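Local atomic coordinates of precorrin-6Y C5,15-methyltransferase (Decarboxylating) (Geobacter metallireducens, PDB entry 3E05), a protein that probably methylates and decarboxylates a precorrin intermediate of cobalamin biosynthesis with S-adenosylmethionine, this chain being the C-terminal domain of the longer enzyme. Residues L42-I47 with N60-G65; E153-H158 with I190-S195; Q75-I80 with V92-A97; L22-E27 with A52-E57. All coordinates share one frame; numbering follows the deposited sequence.

Contact 1: L42-I47 with N60-G65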
loop_
_atom_site.group_PDB
_atom_site.type_symbol
_atom_site.label_atom_id
_atom_site.label_comp_id
_atom_site.label_asym_id
_atom_site.label_seq_id
_atom_site.Cartn_x
_atom_site.Cartn_y
_atom_site.Cartn_z
ATOM N N LEU D 42 -27.716 9.728 -17.607
ATOM C CA LEU D 42 -26.748 9.153 -18.559
ATOM C C LEU D 42 -27.029 7.690 -18.849
ATOM O O LEU D 42 -27.705 7.013 -18.087
ATOM C CB LEU D 42 -25.305 9.294 -18.056
ATOM C CG LEU D 42 -24.710 10.693 -17.844
ATOM C CD1 LEU D 42 -23.229 10.573 -17.542
ATOM C CD2 LEU D 42 -24.915 11.601 -19.045
ATOM N N VAL D 43 -26.486 7.198 -19.953
ATOM C CA VAL D 43 -26.531 5.782 -20.253
ATOM C C VAL D 43 -25.158 5.168 -19.953
ATOM O O VAL D 43 -24.140 5.663 -20.436
ATOM C CB VAL D 43 -26.950 5.503 -21.724
ATOM C CG1 VAL D 43 -26.769 4.013 -22.093
ATOM C CG2 VAL D 43 -28.406 5.935 -21.950
ATOM N N MET D 44 -25.161 4.104 -19.151
ATOM C CA MET D 44 -23.950 3.399 -18.764
ATOM C C MET D 44 -23.993 1.933 -19.202
ATOM O O MET D 44 -24.999 1.261 -19.021
ATOM C CB MET D 44 -23.777 3.501 -17.245
ATOM C CG MET D 44 -22.561 2.751 -16.650
ATOM S SD MET D 44 -22.409 3.102 -14.877
ATOM C CE MET D 44 -21.878 1.500 -14.336
ATOM N N TRP D 45 -22.897 1.438 -19.779
ATOM C CA TRP D 45 -22.711 -0.008 -19.932
ATOM C C TRP D 45 -21.798 -0.565 -18.820
ATOM O O TRP D 45 -20.745 0.016 -18.548
ATOM C CB TRP D 45 -22.057 -0.330 -21.274
ATOM C CG TRP D 45 -22.799 0.076 -22.533
ATOM C CD1 TRP D 45 -24.093 0.522 -22.642
ATOM C CD2 TRP D 45 -22.288 0.009 -23.868
ATOM N NE1 TRP D 45 -24.401 0.774 -23.966
ATOM C CE2 TRP D 45 -23.319 0.447 -24.740
ATOM C CE3 TRP D 45 -21.056 -0.367 -24.413
ATOM C CZ2 TRP D 45 -23.148 0.523 -26.128
ATOM C CZ3 TRP D 45 -20.884 -0.281 -25.803
ATOM C CH2 TRP D 45 -21.926 0.152 -26.636
ATOM N N ASP D 46 -22.199 -1.674 -18.194
ATOM C CA ASP D 46 -21.360 -2.392 -17.242
ATOM C C ASP D 46 -21.051 -3.755 -17.881
ATOM O O ASP D 46 -21.853 -4.695 -17.813
ATOM C CB ASP D 46 -22.077 -2.506 -15.886
ATOM C CG ASP D 46 -21.314 -3.323 -14.837
ATOM O OD1 ASP D 46 -20.191 -3.845 -15.073
ATOM O OD2 ASP D 46 -21.865 -3.431 -13.720
ATOM N N ILE D 47 -19.884 -3.831 -18.523
ATOM C CA ILE D 47 -19.445 -5.042 -19.215
ATOM C C ILE D 47 -18.721 -6.030 -18.299
ATOM O O ILE D 47 -17.676 -5.702 -17.715
ATOM C CB ILE D 47 -18.574 -4.694 -20.429
ATOM C CG1 ILE D 47 -19.373 -3.812 -21.399
ATOM C CG2 ILE D 47 -18.066 -5.977 -21.128
ATOM C CD1 ILE D 47 -18.538 -3.133 -22.449
ATOM N N ASN D 60 -28.168 4.034 -8.085
ATOM C CA ASN D 60 -28.543 4.903 -6.979
ATOM C C ASN D 60 -28.111 6.349 -7.229
ATOM O O ASN D 60 -28.805 7.298 -6.824
ATOM C CB ASN D 60 -27.958 4.391 -5.670
ATOM C CG ASN D 60 -28.643 3.136 -5.166
ATOM O OD1 ASN D 60 -29.731 2.776 -5.616
ATOM N ND2 ASN D 60 -28.014 2.475 -4.209
ATOM N N LEU D 61 -26.977 6.503 -7.917
ATOM C CA LEU D 61 -26.398 7.813 -8.232
ATOM C C LEU D 61 -27.022 8.440 -9.466
ATOM O O LEU D 61 -26.937 9.661 -9.662
ATOM C CB LEU D 61 -24.887 7.702 -8.466
ATOM C CG LEU D 61 -23.948 7.233 -7.345
ATOM C CD1 LEU D 61 -22.532 7.023 -7.886
ATOM C CD2 LEU D 61 -23.918 8.218 -6.250
ATOM N N MET D 62 -27.614 7.599 -10.319
ATOM C CA MET D 62 -28.326 8.063 -11.501
ATOM C C MET D 62 -29.739 7.474 -11.524
ATOM O O MET D 62 -30.004 6.573 -12.321
ATOM C CB MET D 62 -27.595 7.657 -12.789
ATOM C CG MET D 62 -26.168 8.143 -12.914
ATOM S SD MET D 62 -25.424 7.760 -14.513
ATOM C CE MET D 62 -25.476 5.976 -14.537
ATOM N N PRO D 63 -30.657 7.986 -10.671
ATOM C CA PRO D 63 -32.004 7.389 -10.580
ATOM C C PRO D 63 -32.778 7.435 -11.898
ATOM O O PRO D 63 -33.583 6.536 -12.185
ATOM C CB PRO D 63 -32.718 8.260 -9.535
ATOM C CG PRO D 63 -31.642 8.998 -8.822
ATOM C CD PRO D 63 -30.512 9.148 -9.775
ATOM N N ASN D 64 -32.519 8.466 -12.692
ATOM C CA ASN D 64 -33.165 8.616 -13.988
ATOM C C ASN D 64 -32.272 8.248 -15.169
ATOM O O ASN D 64 -32.677 8.399 -16.326
ATOM C CB ASN D 64 -33.731 10.033 -14.133
ATOM C CG ASN D 64 -34.747 10.360 -13.060
ATOM O OD1 ASN D 64 -35.853 9.811 -13.043
ATOM N ND2 ASN D 64 -34.378 11.252 -12.152
ATOM N N GLY D 65 -31.067 7.753 -14.878
ATOM C CA GLY D 65 -30.198 7.190 -15.909
ATOM C C GLY D 65 -30.620 5.787 -16.320
ATOM O O GLY D 65 -31.516 5.201 -15.704
#
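G65 N donates to M62 O over 3.0 Å, closing the type I turn M62-G65 that carries the chain from the end of helix 53-61 back toward the sheet, where M62 and G65 meet L42. The turn belongs to the beta-alpha-beta unit of strand 43-47, helix 53-61 and strand 66-71, the first such unit of this class I, Rossmann-like methyltransferase fold. It sets G65 beside the start of strand 43-47, with G65 CA only 3.3 Å from L42 O; having no side chain is what lets the glycine come this near the carbonyl. Immediately after it, R66 begins the parallel pairing, with backbone bonds to L42 and M44.

The rest of the contact is apolar and rests on one thioether. M62 leaves the helix with CG anti to its carbonyl carbon (chi1 -58°), which sends the side chain toward the strand, and the bend at chi3 (-61°) turns the methyl away from the extended line of the chain. Its sulfur then lies 3.9 Å from L42 CB. M44 lies in the next position on the same side of the strand, its own side chain running on toward helix 53-61, where M44 CE packs against V54. I67 of the adjoining strand touches both methionines. V43, whose side chain starts away from the turn, packs on R66 and F68 instead. The outer end of the M62 thioether completes the bridge from turn to strand: M62 CE stops 4.0 Å from M44 CB.

Contact 2: E153-H158 with I190-S195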
loop_
_atom_site.group_PDB
_atom_site.type_symbol
_atom_site.label_atom_id
_atom_site.label_comp_id
_atom_site.label_asym_id
_atom_site.label_seq_id
_atom_site.Cartn_x
_atom_site.Cartn_y
_atom_site.Cartn_z
ATOM N N GLU D 153 -2.520 0.118 -23.361
ATOM C CA GLU D 153 -2.053 0.095 -24.748
ATOM C C GLU D 153 -3.178 0.357 -25.765
ATOM O O GLU D 153 -3.022 1.189 -26.655
ATOM C CB GLU D 153 -1.354 -1.237 -25.046
ATOM C CG GLU D 153 -0.703 -1.319 -26.431
ATOM C CD GLU D 153 -0.329 -2.737 -26.840
ATOM O OE1 GLU D 153 0.086 -3.538 -25.972
ATOM O OE2 GLU D 153 -0.443 -3.048 -28.044
ATOM N N PHE D 154 -4.302 -0.339 -25.619
ATOM C CA PHE D 154 -5.437 -0.204 -26.555
ATOM C C PHE D 154 -6.146 1.140 -26.469
ATOM O O PHE D 154 -6.519 1.713 -27.487
ATOM C CB PHE D 154 -6.453 -1.338 -26.389
ATOM C CG PHE D 154 -5.868 -2.716 -26.530
ATOM C CD1 PHE D 154 -4.820 -2.968 -27.423
ATOM C CD2 PHE D 154 -6.377 -3.774 -25.779
ATOM C CE1 PHE D 154 -4.276 -4.241 -27.539
ATOM C CE2 PHE D 154 -5.848 -5.056 -25.899
ATOM C CZ PHE D 154 -4.793 -5.290 -26.781
ATOM N N LEU D 155 -6.330 1.637 -25.253
ATOM C CA LEU D 155 -6.959 2.937 -25.036
ATOM C C LEU D 155 -6.090 4.092 -25.530
ATOM O O LEU D 155 -6.604 5.073 -26.068
ATOM C CB LEU D 155 -7.301 3.134 -23.551
ATOM C CG LEU D 155 -8.431 2.285 -22.946
ATOM C CD1 LEU D 155 -8.299 2.290 -21.446
ATOM C CD2 LEU D 155 -9.826 2.755 -23.369
ATOM N N GLU D 156 -4.776 3.979 -25.351
ATOM C CA GLU D 156 -3.862 4.992 -25.883
ATOM C C GLU D 156 -3.753 4.975 -27.409
ATOM O O GLU D 156 -3.522 6.022 -28.025
ATOM C CB GLU D 156 -2.498 4.898 -25.219
ATOM C CG GLU D 156 -2.516 5.464 -23.799
ATOM C CD GLU D 156 -1.144 5.584 -23.191
ATOM O OE1 GLU D 156 -0.223 4.869 -23.649
ATOM O OE2 GLU D 156 -0.994 6.393 -22.250
ATOM N N ASP D 157 -3.936 3.794 -28.001
ATOM C CA ASP D 157 -4.012 3.628 -29.456
ATOM C C ASP D 157 -5.187 4.378 -30.067
ATOM O O ASP D 157 -5.100 4.845 -31.211
ATOM C CB ASP D 157 -4.143 2.149 -29.835
ATOM C CG ASP D 157 -2.831 1.402 -29.764
ATOM O OD1 ASP D 157 -1.780 2.048 -29.545
ATOM O OD2 ASP D 157 -2.861 0.159 -29.919
ATOM N N HIS D 158 -6.281 4.481 -29.310
ATOM C CA HIS D 158 -7.493 5.156 -29.770
ATOM C C HIS D 158 -7.519 6.634 -29.374
ATOM O O HIS D 158 -8.543 7.292 -29.505
ATOM C CB HIS D 158 -8.747 4.442 -29.249
ATOM C CG HIS D 158 -8.955 3.074 -29.820
ATOM N ND1 HIS D 158 -9.069 2.840 -31.174
ATOM C CD2 HIS D 158 -9.100 1.871 -29.217
ATOM C CE1 HIS D 158 -9.253 1.548 -31.381
ATOM N NE2 HIS D 158 -9.277 0.938 -30.209
ATOM N N ILE D 190 -8.365 2.023 -14.025
ATOM C CA ILE D 190 -7.941 2.700 -15.252
ATOM C C ILE D 190 -9.078 3.577 -15.771
ATOM O O ILE D 190 -10.164 3.069 -16.036
ATOM C CB ILE D 190 -7.553 1.659 -16.325
ATOM C CG1 ILE D 190 -6.488 0.707 -15.777
ATOM C CG2 ILE D 190 -7.083 2.352 -17.616
ATOM C CD1 ILE D 190 -6.292 -0.559 -16.578
ATOM N N THR D 191 -8.823 4.878 -15.893
ATOM C CA THR D 191 -9.790 5.849 -16.393
ATOM C C THR D 191 -9.317 6.455 -17.707
ATOM O O THR D 191 -8.188 6.921 -17.818
ATOM C CB THR D 191 -10.076 6.928 -15.343
ATOM O OG1 THR D 191 -10.404 6.282 -14.107
ATOM C CG2 THR D 191 -11.263 7.821 -15.770
ATOM N N ALA D 192 -10.199 6.442 -18.706
ATOM C CA ALA D 192 -9.853 6.914 -20.040
ATOM C C ALA D 192 -10.936 7.835 -20.575
ATOM O O ALA D 192 -12.127 7.540 -20.466
ATOM C CB ALA D 192 -9.637 5.748 -20.969
ATOM N N TRP D 193 -10.513 8.962 -21.127
ATOM C CA TRP D 193 -11.437 9.954 -21.661
ATOM C C TRP D 193 -10.718 10.695 -22.770
ATOM O O TRP D 193 -9.499 10.585 -22.906
ATOM C CB TRP D 193 -11.916 10.925 -20.561
ATOM C CG TRP D 193 -10.833 11.820 -20.002
ATOM C CD1 TRP D 193 -10.629 13.140 -20.301
ATOM C CD2 TRP D 193 -9.800 11.459 -19.065
ATOM N NE1 TRP D 193 -9.548 13.625 -19.607
ATOM C CE2 TRP D 193 -9.015 12.618 -18.844
ATOM C CE3 TRP D 193 -9.461 10.276 -18.391
ATOM C CZ2 TRP D 193 -7.907 12.626 -17.979
ATOM C CZ3 TRP D 193 -8.342 10.284 -17.529
ATOM C CH2 TRP D 193 -7.589 11.453 -17.333
ATOM N N LYS D 194 -11.466 11.430 -23.581
ATOM C CA LYS D 194 -10.831 12.216 -24.626
ATOM C C LYS D 194 -10.571 13.614 -24.092
ATOM O O LYS D 194 -11.483 14.285 -23.579
ATOM C CB LYS D 194 -11.682 12.251 -25.900
ATOM C CG LYS D 194 -11.813 10.918 -26.637
ATOM C CD LYS D 194 -10.588 10.642 -27.507
ATOM C CE LYS D 194 -10.758 9.357 -28.296
ATOM N NZ LYS D 194 -11.828 9.452 -29.325
ATOM N N SER D 195 -9.316 14.037 -24.199
ATOM C CA SER D 195 -8.911 15.376 -23.794
ATOM C C SER D 195 -9.485 16.419 -24.761
ATOM O O SER D 195 -9.618 17.594 -24.408
ATOM C CB SER D 195 -7.389 15.468 -23.737
ATOM O OG SER D 195 -6.983 16.461 -22.816
#
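Apolar packing joins L155, in the last turn of helix 145-157, to I190 and A192, whose side chains both point from strand 180-193 toward the helix. L155 sets its isobutyl fork against the single methyl of A192: L155 CD1 lies 3.7 Å and L155 CD2 3.8 Å from A192 CB, so the small side chain is touched by both branches. The fork is turned this way with CG anti to the carbonyl carbon (chi1 -70°). L155 CD1 also reaches along the strand to I190 CG2 at 4.0 Å, the two side chains crossing obliquely. V162, I138 and L140 of the flanking strands also touch L155. With an alanine here, A192 CB would probably lose both methyls that grip it, I190 CG2 would lose one neighbour, and a gap would be likely to open between helix and sheet.

Strand 180-193 lies between strands 137-142 and 161-173 and runs antiparallel to both, the reversed strand that gives class I methyltransferases their 3-2-1-4-5-7-6 sheet order; helix 145-157 packs on one side of it. Backbone bonds of A192 with I138 and of W193 with M161 hold it from its two neighbours.

At the C-terminal side of both segments a lysine approaches a backbone carbonyl. K194, bent at chi2 and at chi4, swings its aliphatic end back, bringing K194 CE to 3.3 Å from H158 O. K194 NZ remains 3.9 Å from H158 O, too far for a hydrogen bond; the ammonium makes a cation-pi contact with Y160. H158 NE2 hydrogen-bonds D126 OD2, a pairing left somewhat doubtful by the two conformers modelled for H158.

Contact 3: Q75-I80 with V92-A97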
loop_
_atom_site.group_PDB
_atom_site.type_symbol
_atom_site.label_atom_id
_atom_site.label_comp_id
_atom_site.label_asym_id
_atom_site.label_seq_id
_atom_site.Cartn_x
_atom_site.Cartn_y
_atom_site.Cartn_z
ATOM N N GLN D 75 -24.128 -18.700 -13.795
ATOM C CA GLN D 75 -24.151 -18.614 -12.331
ATOM C C GLN D 75 -24.228 -17.153 -11.876
ATOM O O GLN D 75 -24.956 -16.818 -10.926
ATOM C CB GLN D 75 -22.911 -19.279 -11.727
ATOM C CG GLN D 75 -22.936 -19.341 -10.205
ATOM C CD GLN D 75 -21.604 -19.732 -9.598
ATOM O OE1 GLN D 75 -20.628 -19.987 -10.309
ATOM N NE2 GLN D 75 -21.556 -19.778 -8.273
ATOM N N TYR D 76 -23.491 -16.287 -12.575
ATOM C CA TYR D 76 -23.439 -14.874 -12.230
ATOM C C TYR D 76 -24.733 -14.163 -12.611
ATOM O O TYR D 76 -25.099 -13.173 -11.981
ATOM C CB TYR D 76 -22.229 -14.167 -12.861
ATOM C CG TYR D 76 -20.858 -14.770 -12.550
ATOM C CD1 TYR D 76 -20.680 -15.708 -11.528
ATOM C CD2 TYR D 76 -19.728 -14.366 -13.265
ATOM C CE1 TYR D 76 -19.423 -16.252 -11.254
ATOM C CE2 TYR D 76 -18.466 -14.901 -12.996
ATOM C CZ TYR D 76 -18.323 -15.841 -11.989
ATOM O OH TYR D 76 -17.082 -16.373 -11.704
ATOM N N LEU D 77 -25.420 -14.673 -13.637
ATOM C CA LEU D 77 -26.718 -14.132 -14.049
ATOM C C LEU D 77 -27.772 -14.234 -12.948
ATOM O O LEU D 77 -28.569 -13.300 -12.749
ATOM C CB LEU D 77 -27.223 -14.813 -15.314
ATOM C CG LEU D 77 -26.511 -14.547 -16.635
ATOM C CD1 LEU D 77 -27.004 -15.566 -17.640
ATOM C CD2 LEU D 77 -26.737 -13.128 -17.132
ATOM N N GLY D 78 -27.757 -15.362 -12.234
ATOM C CA GLY D 78 -28.647 -15.584 -11.100
ATOM C C GLY D 78 -28.355 -14.667 -9.929
ATOM O O GLY D 78 -29.293 -14.162 -9.282
ATOM N N PHE D 79 -27.062 -14.442 -9.664
ATOM C CA PHE D 79 -26.613 -13.462 -8.659
ATOM C C PHE D 79 -27.183 -12.089 -8.998
ATOM O O PHE D 79 -27.777 -11.431 -8.142
ATOM C CB PHE D 79 -25.079 -13.339 -8.624
ATOM C CG PHE D 79 -24.355 -14.565 -8.151
ATOM C CD1 PHE D 79 -24.906 -15.415 -7.198
ATOM C CD2 PHE D 79 -23.076 -14.842 -8.634
ATOM C CE1 PHE D 79 -24.200 -16.552 -6.760
ATOM C CE2 PHE D 79 -22.367 -15.964 -8.205
ATOM C CZ PHE D 79 -22.927 -16.817 -7.263
ATOM N N ILE D 80 -27.014 -11.677 -10.257
ATOM C CA ILE D 80 -27.468 -10.361 -10.722
ATOM C C ILE D 80 -28.977 -10.190 -10.540
ATOM O O ILE D 80 -29.405 -9.302 -9.796
ATOM C CB ILE D 80 -27.015 -10.045 -12.175
ATOM C CG1 ILE D 80 -25.482 -10.019 -12.249
ATOM C CG2 ILE D 80 -27.568 -8.695 -12.613
ATOM C CD1 ILE D 80 -24.912 -9.909 -13.652
ATOM N N VAL D 92 -31.561 -0.675 -14.010
ATOM C CA VAL D 92 -30.564 -1.584 -14.568
ATOM C C VAL D 92 -31.263 -2.679 -15.372
ATOM O O VAL D 92 -32.138 -3.385 -14.859
ATOM C CB VAL D 92 -29.691 -2.225 -13.472
ATOM C CG1 VAL D 92 -28.660 -3.153 -14.089
ATOM C CG2 VAL D 92 -29.003 -1.142 -12.619
ATOM N N THR D 93 -30.868 -2.814 -16.631
ATOM C CA THR D 93 -31.322 -3.911 -17.453
ATOM C C THR D 93 -30.218 -4.957 -17.565
ATOM O O THR D 93 -29.118 -4.658 -18.022
ATOM C CB THR D 93 -31.763 -3.411 -18.839
ATOM O OG1 THR D 93 -32.885 -2.535 -18.674
ATOM C CG2 THR D 93 -32.167 -4.574 -19.727
ATOM N N LEU D 94 -30.520 -6.169 -17.109
ATOM C CA LEU D 94 -29.600 -7.286 -17.208
ATOM C C LEU D 94 -29.632 -7.834 -18.622
ATOM O O LEU D 94 -30.690 -8.218 -19.125
ATOM C CB LEU D 94 -29.949 -8.376 -16.196
ATOM C CG LEU D 94 -29.242 -9.726 -16.356
ATOM C CD1 LEU D 94 -27.707 -9.591 -16.274
ATOM C CD2 LEU D 94 -29.761 -10.720 -15.324
ATOM N N VAL D 95 -28.464 -7.855 -19.257
ATOM C CA VAL D 95 -28.321 -8.313 -20.636
ATOM C C VAL D 95 -27.416 -9.543 -20.644
ATOM O O VAL D 95 -26.284 -9.502 -20.165
ATOM C CB VAL D 95 -27.745 -7.209 -21.552
ATOM C CG1 VAL D 95 -27.672 -7.686 -22.999
ATOM C CG2 VAL D 95 -28.571 -5.925 -21.452
ATOM N N GLU D 96 -27.926 -10.650 -21.165
ATOM C CA GLU D 96 -27.134 -11.874 -21.229
ATOM C C GLU D 96 -26.351 -11.917 -22.549
ATOM O O GLU D 96 -26.926 -12.114 -23.628
ATOM C CB GLU D 96 -28.042 -13.094 -21.059
ATOM C CG GLU D 96 -27.310 -14.421 -21.118
ATOM C CD GLU D 96 -28.232 -15.632 -20.997
ATOM O OE1 GLU D 96 -29.437 -15.471 -20.665
ATOM O OE2 GLU D 96 -27.726 -16.754 -21.221
ATOM N N ALA D 97 -25.036 -11.720 -22.456
ATOM C CA ALA D 97 -24.191 -11.558 -23.639
ATOM C C ALA D 97 -22.718 -11.791 -23.342
ATOM O O ALA D 97 -22.276 -11.658 -22.200
ATOM C CB ALA D 97 -24.382 -10.162 -24.236
#
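L77 leaves helix 74-86 with its CB directed at strand 92-96 and meets L94 and E96 there. CG lies anti to the carbonyl carbon (chi1 -70°), which carries the fork toward the strand; CD2 meets L94 and the CB of E96, CD1 the far end of E96. L77 CD2 touches L94 CD1 at 3.8 Å, the two leucines crossing at about a right angle, and lies 4.1 Å from E96 CB. L77 CD1 lies over a face of the E96 carboxylate, almost on the perpendicular through CD: L77 CD1 is 3.6 Å from E96 CD, and nearly equally far from the two oxygens.

Helix 74-86 and strand 92-96 are the last two elements of the beta-alpha-beta unit that begins with strand 66-71, and their segments run nearly antiparallel, at 167°, with axes 10.0 Å apart. Replacing L77 by a serine would probably leave L94 CD1 and the aliphatic part of E96 with less to pack on at this outermost strand of the chain's sheet.

One turn further on, I80 takes the other flank of L94. I80 CG2 and I80 CD1 each lie 3.8 Å from L94 CD1, which is thus held by methyls of two helix residues. L94 CD2 rests near the backbone, 3.8 Å from L77 O.

Contact 4: L22-E27 with A52-E57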
loop_
_atom_site.group_PDB
_atom_site.type_symbol
_atom_site.label_atom_id
_atom_site.label_comp_id
_atom_site.label_asym_id
_atom_site.label_seq_id
_atom_site.Cartn_x
_atom_site.Cartn_y
_atom_site.Cartn_z
ATOM N N LEU D 22 -15.059 -12.495 -6.939
ATOM C CA LEU D 22 -15.833 -11.879 -8.022
ATOM C C LEU D 22 -16.212 -10.408 -7.774
ATOM O O LEU D 22 -16.013 -9.570 -8.643
ATOM C CB LEU D 22 -17.083 -12.708 -8.368
ATOM C CG LEU D 22 -18.034 -12.131 -9.432
ATOM C CD1 LEU D 22 -17.376 -12.090 -10.801
ATOM C CD2 LEU D 22 -19.372 -12.877 -9.493
ATOM N N ILE D 23 -16.757 -10.109 -6.598
ATOM C CA ILE D 23 -17.292 -8.772 -6.321
ATOM C C ILE D 23 -16.229 -7.656 -6.442
ATOM O O ILE D 23 -15.033 -7.865 -6.149
ATOM C CB ILE D 23 -18.027 -8.726 -4.939
ATOM C CG1 ILE D 23 -19.113 -7.649 -4.931
ATOM C CG2 ILE D 23 -17.044 -8.532 -3.755
ATOM C CD1 ILE D 23 -19.836 -7.547 -3.619
ATOM N N THR D 24 -16.668 -6.494 -6.929
ATOM C CA THR D 24 -15.895 -5.255 -6.816
ATOM C C THR D 24 -16.146 -4.824 -5.383
ATOM O O THR D 24 -17.266 -4.435 -5.034
ATOM C CB THR D 24 -16.395 -4.188 -7.816
ATOM O OG1 THR D 24 -16.301 -4.711 -9.138
ATOM C CG2 THR D 24 -15.572 -2.918 -7.737
ATOM N N LYS D 25 -15.122 -4.934 -4.546
ATOM C CA LYS D 25 -15.267 -4.699 -3.105
ATOM C C LYS D 25 -15.599 -3.237 -2.856
ATOM O O LYS D 25 -15.273 -2.392 -3.670
ATOM C CB LYS D 25 -13.995 -5.103 -2.371
ATOM C CG LYS D 25 -13.615 -6.583 -2.585
ATOM C CD LYS D 25 -12.646 -7.076 -1.531
ATOM C CE LYS D 25 -11.967 -8.346 -1.992
ATOM N NZ LYS D 25 -12.938 -9.466 -1.989
ATOM N N GLN D 26 -16.229 -2.961 -1.716
ATOM C CA GLN D 26 -16.899 -1.690 -1.441
ATOM C C GLN D 26 -16.083 -0.399 -1.633
ATOM O O GLN D 26 -16.554 0.533 -2.288
ATOM C CB GLN D 26 -17.483 -1.756 -0.029
ATOM C CG GLN D 26 -18.225 -0.531 0.427
ATOM C CD GLN D 26 -18.090 -0.349 1.914
ATOM O OE1 GLN D 26 -17.393 0.545 2.373
ATOM N NE2 GLN D 26 -18.727 -1.226 2.680
ATOM N N GLU D 27 -14.876 -0.353 -1.061
ATOM C CA GLU D 27 -13.983 0.796 -1.162
ATOM C C GLU D 27 -13.593 1.121 -2.599
ATOM O O GLU D 27 -13.752 2.273 -3.055
ATOM C CB GLU D 27 -12.751 0.578 -0.284
ATOM C CG GLU D 27 -13.081 0.358 1.217
ATOM C CD GLU D 27 -13.470 -1.076 1.580
ATOM O OE1 GLU D 27 -13.440 -2.006 0.725
ATOM O OE2 GLU D 27 -13.832 -1.272 2.752
ATOM N N ALA D 52 -23.025 -7.358 -10.281
ATOM C CA ALA D 52 -23.638 -6.077 -10.637
ATOM C C ALA D 52 -23.600 -5.021 -9.540
ATOM O O ALA D 52 -24.371 -4.069 -9.586
ATOM C CB ALA D 52 -25.086 -6.259 -11.226
ATOM N N SER D 53 -22.655 -5.142 -8.600
ATOM C CA SER D 53 -22.553 -4.176 -7.498
ATOM C C SER D 53 -22.242 -2.758 -7.982
ATOM O O SER D 53 -22.742 -1.786 -7.412
ATOM C CB SER D 53 -21.541 -4.635 -6.439
ATOM O OG SER D 53 -20.215 -4.551 -6.923
ATOM N N VAL D 54 -21.430 -2.644 -9.035
ATOM C CA VAL D 54 -21.119 -1.351 -9.651
ATOM C C VAL D 54 -22.379 -0.773 -10.280
ATOM O O VAL D 54 -22.734 0.370 -10.008
ATOM C CB VAL D 54 -19.987 -1.456 -10.701
ATOM C CG1 VAL D 54 -19.673 -0.083 -11.338
ATOM C CG2 VAL D 54 -18.717 -2.072 -10.052
ATOM N N SER D 55 -23.056 -1.582 -11.092
ATOM C CA SER D 55 -24.336 -1.202 -11.721
ATOM C C SER D 55 -25.361 -0.740 -10.701
ATOM O O SER D 55 -26.047 0.256 -10.923
ATOM C CB SER D 55 -24.916 -2.392 -12.481
ATOM O OG SER D 55 -24.374 -2.452 -13.776
ATOM N N ILE D 56 -25.432 -1.448 -9.579
ATOM C CA ILE D 56 -26.450 -1.177 -8.560
ATOM C C ILE D 56 -26.211 0.152 -7.838
ATOM O O ILE D 56 -27.123 0.968 -7.712
ATOM C CB ILE D 56 -26.595 -2.362 -7.584
ATOM C CG1 ILE D 56 -27.345 -3.507 -8.274
ATOM C CG2 ILE D 56 -27.296 -1.961 -6.298
ATOM C CD1 ILE D 56 -27.275 -4.808 -7.517
ATOM N N GLU D 57 -24.985 0.389 -7.383
ATOM C CA GLU D 57 -24.669 1.694 -6.776
ATOM C C GLU D 57 -24.664 2.873 -7.777
ATOM O O GLU D 57 -25.095 3.978 -7.444
ATOM C CB GLU D 57 -23.391 1.609 -5.915
ATOM C CG GLU D 57 -23.609 0.791 -4.639
ATOM C CD GLU D 57 -22.437 0.815 -3.698
ATOM O OE1 GLU D 57 -21.449 1.524 -3.981
ATOM O OE2 GLU D 57 -22.488 0.111 -2.673
HETATM O O HOH W 1 -19.123 1.759 -2.419
#
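T24 and I23 pack against the first turn of helix 53-61, where S53 and V54 receive them. The close side is made of small groups. V54 CG2 sits 3.7 Å from T24 OG1 and also touches the CB and CG2 of the threonine, the two branched side chains lying at a slant to each other. S53 turns its hydroxyl between its own backbone N and carbonyl carbon (chi1 71°), which points it at the loop: S53 OG is 3.5 Å from T24 O and 3.8 Å from I23 CG1. These are packing contacts without a hydrogen bond; T24 O is instead bonded by R29.

One turn along, the direct packing gives way to water. Q26 and E57 do not touch, and a single water spans them, giving one hydrogen bond of 2.8 Å to Q26 O and another of 2.8 Å to E57 OE1. The other carboxylate oxygen, E57 OE2, forms a salt bridge with R29 and accepts a hydrogen bond from the backbone N of I11, so the carboxylate is fixed in rotation. The Q26 side chain takes part in the subunit interface: its OE1 bonds K35 NZ of the second subunit.

A52, with its positive phi of 66°, stands at the N-cap of helix 53-61, just after the glycine-rich turn that follows strand 43-47; in class I methyltransferases this junction typically forms part of the S-adenosylmethionine site.

In the fold
Contacts 1, 2 and 3 fasten different parts of one sheet, while contact 4 joins the loop before helix 26-35, and the first turn of that helix, to the start of helix 53-61. Contacts 1 and 2 are buried; contacts 3 and 4 are partly buried. Contacts 1 and 4 share helix 53-61, at its opposite ends, and touch through D46 OD2 and S55 OG, a probable hydrogen bond of 2.7 Å. Contact 4 also meets contact 3, where I80 packs on A52. Contacts 2 and 3 lie on opposite sides of the chain's centre, their centres about 27 Å apart. Methyl and thioether packing dominates contacts 1 to 3; a water bridge appears only in contact 4.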